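Local coordinates for protein 4-hydroxy-tetrahydrodipicolinate synthase (Thermotoga maritima, PDB 3PB2) that acts as a dihydrodipicolinate synthase of lysine biosynthesis, probably condensing pyruvate with aspartate beta-semialdehyde through a Schiff base, at residues A[162-167]-A[191-196]; A[40-45]-A[74-79]; A[137-142]-A[166-171]; A[92-97]-A[131-136]. The protein carries 2 engineered substitutions. All coordinates share one frame; numbering follows the deposited sequence.

Contact 1: residues A[162-167]-A[191-196]; sequences NVVGIK and MVWSGN
Met191 opens the parallel pairing with Val164 to Lys167, the sheet part of a beta-alpha-beta crossover in the TIM barrel: strand 163-168 returns through helix 173-186 to its neighbour, strand 191-194. Met191 N donates to Val164 O in an almost straight bond (3.0 Å, 178°), and Met191 O accepts from Ile166 N. That same oxygen lies 3.0 Å from Gly165 CA; a CB on Gly165 would strike both it and the Trp193 ring, which explains the glycine. Val192, on the opposite face of the sheet, points the same way as Ile166, its CG1 3.9 Å from Ile166 CG2; both branched side chains meet Thr179 of the outer helix. Trp193 N donates to Ile166 O. With CG beside its own backbone N (chi1 -58°), the indole leans back over strand 163-168, CZ3 4.0 Å from Gly165 CA, Val164 CG2 at its edge and Met191 CB over the rim of one face. Phe8 stacks on this ring, and Phe8 O accepts a hydrogen bond from NE1. Beyond Ser194, Gly195 has no side chain to obstruct Lys167, the predicted Schiff-base residue, whose extended chain runs alongside with CE 3.6 Å from Gly195 CA.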
# COMPACT_ATOMS: atom_id res chain seq x y z
N ASN A 162 -14.05 -27.21 17.63
CA ASN A 162 -13.14 -26.73 18.67
C ASN A 162 -12.80 -25.23 18.59
O ASN A 162 -12.46 -24.58 19.61
CB ASN A 162 -11.80 -27.46 18.43
CG ASN A 162 -11.58 -28.60 19.35
OD1 ASN A 162 -12.53 -29.26 19.77
ND2 ASN A 162 -10.33 -28.87 19.68
N VAL A 163 -12.79 -24.71 17.37
CA VAL A 163 -12.46 -23.32 17.15
C VAL A 163 -13.70 -22.49 17.41
O VAL A 163 -14.67 -22.58 16.66
CB VAL A 163 -11.92 -23.09 15.72
CG1 VAL A 163 -11.64 -21.61 15.48
CG2 VAL A 163 -10.67 -23.93 15.49
N VAL A 164 -13.67 -21.68 18.48
CA VAL A 164 -14.86 -20.97 18.93
C VAL A 164 -15.06 -19.61 18.31
O VAL A 164 -16.17 -19.05 18.33
CB VAL A 164 -14.93 -20.82 20.48
CG1 VAL A 164 -15.12 -22.22 21.13
CG2 VAL A 164 -13.68 -20.11 21.01
N GLY A 165 -13.99 -19.06 17.76
CA GLY A 165 -14.09 -17.74 17.18
C GLY A 165 -12.77 -17.21 16.66
O GLY A 165 -11.77 -17.94 16.53
N ILE A 166 -12.79 -15.94 16.32
CA ILE A 166 -11.62 -15.32 15.73
C ILE A 166 -11.45 -13.91 16.25
O ILE A 166 -12.43 -13.18 16.41
CB ILE A 166 -11.75 -15.29 14.19
CG1 ILE A 166 -10.54 -14.58 13.55
CG2 ILE A 166 -13.04 -14.59 13.79
CD1 ILE A 166 -10.36 -14.92 12.05
N LYS A 167 -10.20 -13.56 16.54
CA LYS A 167 -9.83 -12.21 16.92
C LYS A 167 -9.36 -11.55 15.63
O LYS A 167 -8.31 -11.92 15.09
CB LYS A 167 -8.72 -12.25 17.96
CG LYS A 167 -8.13 -10.88 18.24
CD LYS A 167 -7.06 -10.94 19.31
CE LYS A 167 -6.49 -9.53 19.52
NZ LYS A 167 -5.23 -9.52 20.31
N MET A 191 -17.89 -16.88 17.30
CA MET A 191 -17.68 -15.52 17.79
C MET A 191 -16.67 -14.74 16.93
O MET A 191 -15.69 -15.30 16.45
CB MET A 191 -17.21 -15.53 19.25
CG MET A 191 -18.16 -16.25 20.21
SD MET A 191 -19.69 -15.30 20.37
CE MET A 191 -19.93 -15.40 22.14
N VAL A 192 -16.91 -13.45 16.75
CA VAL A 192 -15.91 -12.59 16.10
C VAL A 192 -15.67 -11.38 16.98
O VAL A 192 -16.58 -10.58 17.22
CB VAL A 192 -16.35 -12.15 14.70
CG1 VAL A 192 -15.21 -11.38 13.99
CG2 VAL A 192 -16.78 -13.38 13.88
N TRP A 193 -14.45 -11.30 17.52
CA TRP A 193 -14.06 -10.20 18.40
C TRP A 193 -13.07 -9.27 17.70
O TRP A 193 -12.15 -9.74 17.00
CB TRP A 193 -13.40 -10.72 19.67
CG TRP A 193 -14.24 -11.69 20.50
CD1 TRP A 193 -15.26 -11.36 21.36
CD2 TRP A 193 -14.09 -13.11 20.58
NE1 TRP A 193 -15.76 -12.50 21.96
CE2 TRP A 193 -15.05 -13.59 21.50
CE3 TRP A 193 -13.22 -14.02 19.97
CZ2 TRP A 193 -15.17 -14.94 21.82
CZ3 TRP A 193 -13.35 -15.36 20.28
CH2 TRP A 193 -14.32 -15.81 21.19
N SER A 194 -13.22 -7.97 17.90
CA SER A 194 -12.26 -7.04 17.32
C SER A 194 -10.87 -7.27 17.93
O SER A 194 -10.74 -7.48 19.13
CB SER A 194 -12.70 -5.60 17.52
OG SER A 194 -11.81 -4.71 16.85
N GLY A 195 -9.83 -7.26 17.10
CA GLY A 195 -8.48 -7.23 17.62
C GLY A 195 -7.88 -5.82 17.55
O GLY A 195 -6.68 -5.63 17.77
N ASN A 196 -8.72 -4.84 17.23
CA ASN A 196 -8.34 -3.43 17.26
C ASN A 196 -9.32 -2.59 18.09
O ASN A 196 -10.52 -2.52 17.78
CB ASN A 196 -8.20 -2.87 15.83
CG ASN A 196 -6.91 -3.33 15.15
OD1 ASN A 196 -5.81 -3.07 15.64
ND2 ASN A 196 -7.05 -4.02 14.03

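Contact 2: residues A[40-45]-A[74-79]; sequences GVNALI and GKIPVI
Backbone hydrogen bonds between Leu44 and its partners Pro77 and Ile79 lace strands 43-46 and 78-81 together, two parallel neighbours of the TIM barrel linked through helix 58-72 as a beta-alpha-beta unit. Leu44 N donates to Pro77 O at 3.2 Å, and Leu44 O accepts from Ile79 N at 2.9 Å. Regular continuation of this ladder would need an N-H at Pro77 directed at Asn42 O; proline has none, and its CD stands there instead, 3.2 Å from Asn42 O, which suits a position just before the strand begins.

Ile76 points at the other segment. Its CG1 occupies the crowded position between backbone N and carbonyl carbon (chi1 55°), and CG2 lies against the carbonyl oxygen Val41 O at 3.6 Å. The apolar touches fall to CD1, 4.4 Å from Val41 CG1 and, more loosely, near Leu44 CB; Leu37 of helix 26-37 also meets this isoleucine. The small Ala43 lets its CB approach Pro77 CG to 3.7 Å. Leu44 and Val78 turn outward to Thr68 of helix 58-72. On the opposite face of the sheet Ile45 and Ile79 lie side by side, pointing the same way, with Ile45 CG1 4.1 Å from Ile79 CB; Ile45 also packs on Ile212, a predicted pyruvate-binding residue.

One CA-H...O contact adds to the pairing: Ile45 CA lies 3.2 Å from Ile79 O.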
# COMPACT_ATOMS: atom_id res chain seq x y z
N GLY A 40 -15.73 -5.32 35.36
CA GLY A 40 -16.73 -5.92 34.48
C GLY A 40 -16.21 -6.60 33.23
O GLY A 40 -16.98 -7.01 32.37
N VAL A 41 -14.89 -6.74 33.14
CA VAL A 41 -14.26 -7.40 31.98
C VAL A 41 -14.72 -8.85 31.89
O VAL A 41 -14.88 -9.51 32.90
CB VAL A 41 -12.73 -7.33 32.11
CG1 VAL A 41 -12.07 -8.41 31.28
CG2 VAL A 41 -12.22 -5.93 31.72
N ASN A 42 -14.92 -9.37 30.68
CA ASN A 42 -15.57 -10.67 30.55
C ASN A 42 -14.66 -11.84 30.19
O ASN A 42 -15.11 -12.99 30.11
CB ASN A 42 -16.77 -10.58 29.62
CG ASN A 42 -18.07 -10.30 30.37
OD1 ASN A 42 -18.27 -10.78 31.49
ND2 ASN A 42 -18.95 -9.53 29.75
N ALA A 43 -13.38 -11.55 29.97
CA ALA A 43 -12.37 -12.59 29.71
C ALA A 43 -10.99 -11.99 29.87
O ALA A 43 -10.81 -10.77 29.82
CB ALA A 43 -12.53 -13.18 28.30
N LEU A 44 -10.01 -12.86 30.10
CA LEU A 44 -8.63 -12.44 30.23
C LEU A 44 -7.84 -13.22 29.19
O LEU A 44 -7.94 -14.44 29.14
CB LEU A 44 -8.15 -12.77 31.64
CG LEU A 44 -7.32 -11.76 32.41
CD1 LEU A 44 -7.76 -10.35 32.09
CD2 LEU A 44 -7.43 -12.05 33.91
N ILE A 45 -7.09 -12.52 28.35
CA ILE A 45 -6.18 -13.16 27.40
C ILE A 45 -4.77 -12.94 27.93
O ILE A 45 -4.31 -11.81 27.99
CB ILE A 45 -6.27 -12.58 25.97
CG1 ILE A 45 -7.48 -13.15 25.21
CG2 ILE A 45 -4.97 -12.87 25.18
CD1 ILE A 45 -8.81 -12.86 25.89
N GLY A 74 -12.41 -18.97 38.13
CA GLY A 74 -13.56 -19.32 37.32
C GLY A 74 -14.60 -18.25 37.07
O GLY A 74 -15.63 -18.52 36.46
N LYS A 75 -14.36 -17.03 37.54
CA LYS A 75 -15.30 -15.94 37.29
C LYS A 75 -15.47 -15.63 35.79
O LYS A 75 -16.58 -15.40 35.31
CB LYS A 75 -14.89 -14.68 38.05
CG LYS A 75 -14.83 -14.85 39.56
CD LYS A 75 -14.33 -13.58 40.25
CE LYS A 75 -14.51 -13.65 41.76
NZ LYS A 75 -13.66 -14.70 42.39
N ILE A 76 -14.35 -15.65 35.05
CA ILE A 76 -14.35 -15.40 33.60
C ILE A 76 -13.37 -16.36 32.91
O ILE A 76 -12.48 -16.88 33.57
CB ILE A 76 -13.97 -13.93 33.28
CG1 ILE A 76 -12.63 -13.56 33.92
CG2 ILE A 76 -15.09 -12.96 33.76
CD1 ILE A 76 -12.13 -12.12 33.60
N PRO A 77 -13.54 -16.61 31.59
CA PRO A 77 -12.60 -17.58 31.00
C PRO A 77 -11.19 -17.01 30.92
O PRO A 77 -11.00 -15.79 30.76
CB PRO A 77 -13.15 -17.78 29.58
CG PRO A 77 -13.93 -16.50 29.29
CD PRO A 77 -14.54 -16.14 30.62
N VAL A 78 -10.21 -17.90 31.05
CA VAL A 78 -8.83 -17.52 30.89
C VAL A 78 -8.32 -18.15 29.59
O VAL A 78 -8.38 -19.37 29.41
CB VAL A 78 -7.98 -17.95 32.09
CG1 VAL A 78 -6.49 -17.76 31.78
CG2 VAL A 78 -8.39 -17.18 33.33
N ILE A 79 -7.87 -17.30 28.68
CA ILE A 79 -7.49 -17.72 27.34
C ILE A 79 -6.00 -17.40 27.14
O ILE A 79 -5.57 -16.28 27.37
CB ILE A 79 -8.35 -17.01 26.28
CG1 ILE A 79 -9.82 -17.45 26.43
CG2 ILE A 79 -7.85 -17.34 24.87
CD1 ILE A 79 -10.78 -16.73 25.48

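Contact 3: residues A[137-142]-A[166-171]; sequences VYNVPG and IKEANP
Glu168 OE2 is gripped from two directions. Asn139 ND2 donates to its syn lone pair at 2.8 Å, the amide and carboxylate planes standing 81° apart, while Asn170 N reaches its anti side at 3.0 Å, tilted from the carboxylate plane. A bend at chi2 (56°) swings the carboxylate toward Asn139, and Thr179 and Gln175 hold OE1, so a buried acid is well supplied with donors. Beside this network the parallel ladder runs from Lys167 N to Val137 O, Asn139 N to Lys167 O and Ala169 N to Asn139 O. On the other face of the sheet the extended Lys167 lies alongside Tyr138: CD sits over the ring, 3.9 Å from its centroid, and NZ makes an off-centre cation-pi contact. Val140 CG1 packs on the opposite ring face, while Tyr138 OH is hydrogen-bonded to Thr49 OG1. A phenylalanine in place of Tyr138 would probably leave Thr49 OG1 without this hydrogen-bonding mate. Tyr112 of the second subunit packs against Tyr138. A water bridges Gly142 N and Ala169 O. Aligned tyrosine and lysine at the C-terminal ends of adjacent barrel strands are characteristic of the DapA family's Schiff-base active site, where both are predicted to be catalytic.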
# COMPACT_ATOMS: atom_id res chain seq x y z
N VAL A 137 -8.88 -18.30 16.68
CA VAL A 137 -7.97 -17.88 15.60
C VAL A 137 -7.57 -16.41 15.76
O VAL A 137 -8.42 -15.57 16.05
CB VAL A 137 -8.61 -18.11 14.22
CG1 VAL A 137 -7.77 -17.46 13.11
CG2 VAL A 137 -8.79 -19.62 13.95
N TYR A 138 -6.30 -16.08 15.54
CA TYR A 138 -5.87 -14.69 15.72
C TYR A 138 -5.27 -14.16 14.41
O TYR A 138 -4.20 -14.59 13.99
CB TYR A 138 -4.88 -14.57 16.89
CG TYR A 138 -4.29 -13.19 17.15
CD1 TYR A 138 -4.88 -12.04 16.64
CD2 TYR A 138 -3.16 -13.05 17.93
CE1 TYR A 138 -4.33 -10.77 16.90
CE2 TYR A 138 -2.61 -11.81 18.21
CZ TYR A 138 -3.18 -10.68 17.69
OH TYR A 138 -2.60 -9.47 17.97
N ASN A 139 -5.96 -13.24 13.75
CA ASN A 139 -5.53 -12.71 12.46
C ASN A 139 -4.98 -11.30 12.63
O ASN A 139 -5.71 -10.40 13.05
CB ASN A 139 -6.73 -12.68 11.48
CG ASN A 139 -6.31 -12.30 10.06
OD1 ASN A 139 -5.39 -12.90 9.51
ND2 ASN A 139 -6.98 -11.30 9.46
N VAL A 140 -3.71 -11.08 12.29
CA VAL A 140 -3.11 -9.75 12.47
C VAL A 140 -2.02 -9.54 11.40
O VAL A 140 -0.83 -9.62 11.69
CB VAL A 140 -2.60 -9.56 13.95
CG1 VAL A 140 -1.62 -10.66 14.34
CG2 VAL A 140 -1.99 -8.17 14.16
N PRO A 141 -2.45 -9.31 10.14
CA PRO A 141 -1.52 -9.35 9.00
C PRO A 141 -0.39 -8.34 9.13
O PRO A 141 0.71 -8.61 8.65
CB PRO A 141 -2.40 -9.02 7.79
CG PRO A 141 -3.71 -8.56 8.34
CD PRO A 141 -3.85 -9.17 9.71
N GLY A 142 -0.66 -7.21 9.76
CA GLY A 142 0.36 -6.19 9.99
C GLY A 142 1.57 -6.72 10.74
O GLY A 142 2.68 -6.21 10.57
N ILE A 166 -12.79 -15.94 16.32
CA ILE A 166 -11.62 -15.32 15.73
C ILE A 166 -11.45 -13.91 16.25
O ILE A 166 -12.43 -13.18 16.41
CB ILE A 166 -11.75 -15.29 14.19
CG1 ILE A 166 -10.54 -14.58 13.55
CG2 ILE A 166 -13.04 -14.59 13.79
CD1 ILE A 166 -10.36 -14.92 12.05
N LYS A 167 -10.20 -13.56 16.54
CA LYS A 167 -9.83 -12.21 16.92
C LYS A 167 -9.36 -11.55 15.63
O LYS A 167 -8.31 -11.92 15.09
CB LYS A 167 -8.72 -12.25 17.96
CG LYS A 167 -8.13 -10.88 18.24
CD LYS A 167 -7.06 -10.94 19.31
CE LYS A 167 -6.49 -9.53 19.52
NZ LYS A 167 -5.23 -9.52 20.31
N GLU A 168 -10.13 -10.60 15.13
CA GLU A 168 -9.90 -10.04 13.81
C GLU A 168 -9.16 -8.73 13.93
O GLU A 168 -9.77 -7.69 14.22
CB GLU A 168 -11.23 -9.83 13.07
CG GLU A 168 -11.07 -9.21 11.67
CD GLU A 168 -10.14 -10.03 10.79
OE1 GLU A 168 -10.65 -10.88 10.02
OE2 GLU A 168 -8.90 -9.84 10.86
N ALA A 169 -7.84 -8.75 13.73
CA ALA A 169 -7.08 -7.51 13.85
C ALA A 169 -6.65 -6.92 12.50
O ALA A 169 -5.81 -6.05 12.45
CB ALA A 169 -5.86 -7.68 14.77
N ASN A 170 -7.22 -7.42 11.40
CA ASN A 170 -7.07 -6.74 10.13
C ASN A 170 -8.01 -5.53 10.20
O ASN A 170 -9.20 -5.68 10.38
CB ASN A 170 -7.43 -7.70 8.99
CG ASN A 170 -7.34 -7.07 7.62
OD1 ASN A 170 -7.42 -5.85 7.48
ND2 ASN A 170 -7.20 -7.91 6.59
N PRO A 171 -7.46 -4.31 10.11
CA PRO A 171 -8.26 -3.09 10.32
C PRO A 171 -9.19 -2.75 9.15
O PRO A 171 -10.00 -1.81 9.27
CB PRO A 171 -7.20 -1.99 10.46
CG PRO A 171 -6.04 -2.49 9.65
CD PRO A 171 -6.04 -4.00 9.88
O HOH W 1 -3.10 -6.11 11.16

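Contact 4: residues A[92-97]-A[131-136]; sequences KLVKQA and TDLGIV
The peptide carbonyl of Val94 is the flat group that touches here, with Leu133 CD1 4.0 Å from Val94 O. Around it an outer helix of the TIM barrel, 87-100, is fitted to the turn leading into strand 134-139. Beside this meeting of a leucine methyl and a peptide oxygen, a valine methyl meets a hydroxyl and its carbon: Val94 CG1 comes 3.7 Å from Thr131 OG1 and 3.9 Å from Thr131 CB, the two side chains crossing at about a right angle. Both are beta-branched, which puts CG1 and OG1 one bond from CB, and so they reach across on short stems.

Thr131 is also a turn former. With OG1 opposite the backbone N across the CA-CB bond (chi1 -174°), the oxygen accepts from Leu133 N at 3.2 Å with an angle of 169°, an ST turn, and Glu98 OE1 is its second partner. A valine in place of Thr131 would probably leave Leu133 N without its acceptor and cost Glu98 OE1 one of its partners, loosening the turn.

Leu133 CD1 also lies 4.4 Å from Ala97 CB, and the small alanine lets the leucine come up to the helix. Val105 of strand 104-108, which lies next to strand 134-139 in the sheet, touches Val94, Ala97 and Leu133, so the three elements close on one another.

At the exposed border Lys95 starts away from the turn, but bends at chi2 and chi3 bring its end back. There NZ forms a salt bridge with Glu98, donates to Arg130 O and lies 4.1 Å from Thr131 CA.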
# COMPACT_ATOMS: atom_id res chain seq x y z
N LYS A 92 2.46 -28.14 21.07
CA LYS A 92 3.10 -28.27 22.37
C LYS A 92 2.66 -27.16 23.35
O LYS A 92 2.31 -27.43 24.50
CB LYS A 92 4.62 -28.28 22.22
CG LYS A 92 5.37 -28.01 23.52
CD LYS A 92 6.88 -28.09 23.33
CE LYS A 92 7.62 -27.79 24.62
NZ LYS A 92 9.02 -28.31 24.60
N LEU A 93 2.63 -25.90 22.89
CA LEU A 93 2.18 -24.82 23.78
C LEU A 93 0.70 -24.96 24.14
O LEU A 93 0.30 -24.66 25.26
CB LEU A 93 2.42 -23.45 23.14
CG LEU A 93 3.88 -23.08 22.89
CD1 LEU A 93 3.95 -21.75 22.12
CD2 LEU A 93 4.64 -22.98 24.23
N VAL A 94 -0.12 -25.37 23.18
CA VAL A 94 -1.54 -25.57 23.44
C VAL A 94 -1.73 -26.64 24.51
O VAL A 94 -2.48 -26.45 25.46
CB VAL A 94 -2.33 -25.92 22.15
CG1 VAL A 94 -3.76 -26.40 22.48
CG2 VAL A 94 -2.37 -24.70 21.23
N LYS A 95 -1.02 -27.75 24.38
CA LYS A 95 -1.14 -28.83 25.36
C LYS A 95 -0.66 -28.41 26.75
O LYS A 95 -1.23 -28.81 27.77
CB LYS A 95 -0.41 -30.10 24.88
CG LYS A 95 -0.97 -30.75 23.58
CD LYS A 95 -2.48 -31.00 23.63
CE LYS A 95 -2.83 -32.27 24.45
NZ LYS A 95 -4.31 -32.51 24.52
N GLN A 96 0.38 -27.58 26.81
CA GLN A 96 0.84 -27.08 28.10
C GLN A 96 -0.21 -26.20 28.77
O GLN A 96 -0.39 -26.25 29.99
CB GLN A 96 2.15 -26.31 27.94
CG GLN A 96 3.33 -27.24 27.62
CD GLN A 96 4.58 -26.48 27.24
OE1 GLN A 96 5.69 -27.01 27.34
NE2 GLN A 96 4.41 -25.25 26.79
N ALA A 97 -0.92 -25.41 27.97
CA ALA A 97 -1.97 -24.54 28.51
C ALA A 97 -3.15 -25.38 29.00
O ALA A 97 -3.75 -25.09 30.04
CB ALA A 97 -2.43 -23.53 27.45
N THR A 131 -6.81 -31.30 20.86
CA THR A 131 -7.06 -30.59 22.11
C THR A 131 -8.55 -30.57 22.44
O THR A 131 -9.37 -30.70 21.53
CB THR A 131 -6.47 -29.15 22.08
OG1 THR A 131 -6.62 -28.53 23.37
CG2 THR A 131 -7.16 -28.29 21.04
N ASP A 132 -8.89 -30.43 23.72
CA ASP A 132 -10.27 -30.22 24.14
C ASP A 132 -10.56 -28.75 24.50
O ASP A 132 -11.66 -28.42 24.94
CB ASP A 132 -10.64 -31.09 25.36
CG ASP A 132 -10.72 -32.56 25.02
OD1 ASP A 132 -11.09 -32.91 23.88
OD2 ASP A 132 -10.41 -33.38 25.91
N LEU A 133 -9.57 -27.88 24.33
CA LEU A 133 -9.76 -26.45 24.62
C LEU A 133 -10.53 -25.74 23.52
O LEU A 133 -10.52 -26.16 22.36
CB LEU A 133 -8.40 -25.73 24.77
CG LEU A 133 -7.49 -26.12 25.94
CD1 LEU A 133 -6.27 -25.22 26.00
CD2 LEU A 133 -8.25 -26.10 27.25
N GLY A 134 -11.19 -24.64 23.88
CA GLY A 134 -11.73 -23.75 22.88
C GLY A 134 -10.54 -23.05 22.24
O GLY A 134 -9.63 -22.62 22.96
N ILE A 135 -10.54 -22.93 20.91
CA ILE A 135 -9.45 -22.27 20.17
C ILE A 135 -9.96 -20.97 19.51
O ILE A 135 -11.01 -20.95 18.88
CB ILE A 135 -8.91 -23.19 19.06
CG1 ILE A 135 -8.36 -24.51 19.64
CG2 ILE A 135 -7.84 -22.46 18.20
CD1 ILE A 135 -8.30 -25.70 18.62
N VAL A 136 -9.19 -19.90 19.65
CA VAL A 136 -9.52 -18.63 19.01
C VAL A 136 -8.47 -18.33 17.95
O VAL A 136 -7.31 -18.16 18.27
CB VAL A 136 -9.53 -17.46 20.01
CG1 VAL A 136 -9.80 -16.13 19.29
CG2 VAL A 136 -10.54 -17.72 21.12

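From the N terminus, contact 2 is the first to close a loop, returning the chain through helix 58-72 from strand 43-46 to strand 78-81. Contact 4 follows, spanning strand 104-108 and helix 117-128 to bring helix 87-100 against the approach to strand 134-139. Contact 3 starts on that strand directly after residue 136 and closes over helix 150-159 onto strand 163-168. There contact 1 takes over, end to start, sharing Ile166 and Lys167; no contact nests in or crosses another. Contacts 2, 3 and 1 each pair adjacent strands, while contact 4 fits an outer helix to the barrel. Contacts 2 and 3 lie on opposite sides of the chain's centre.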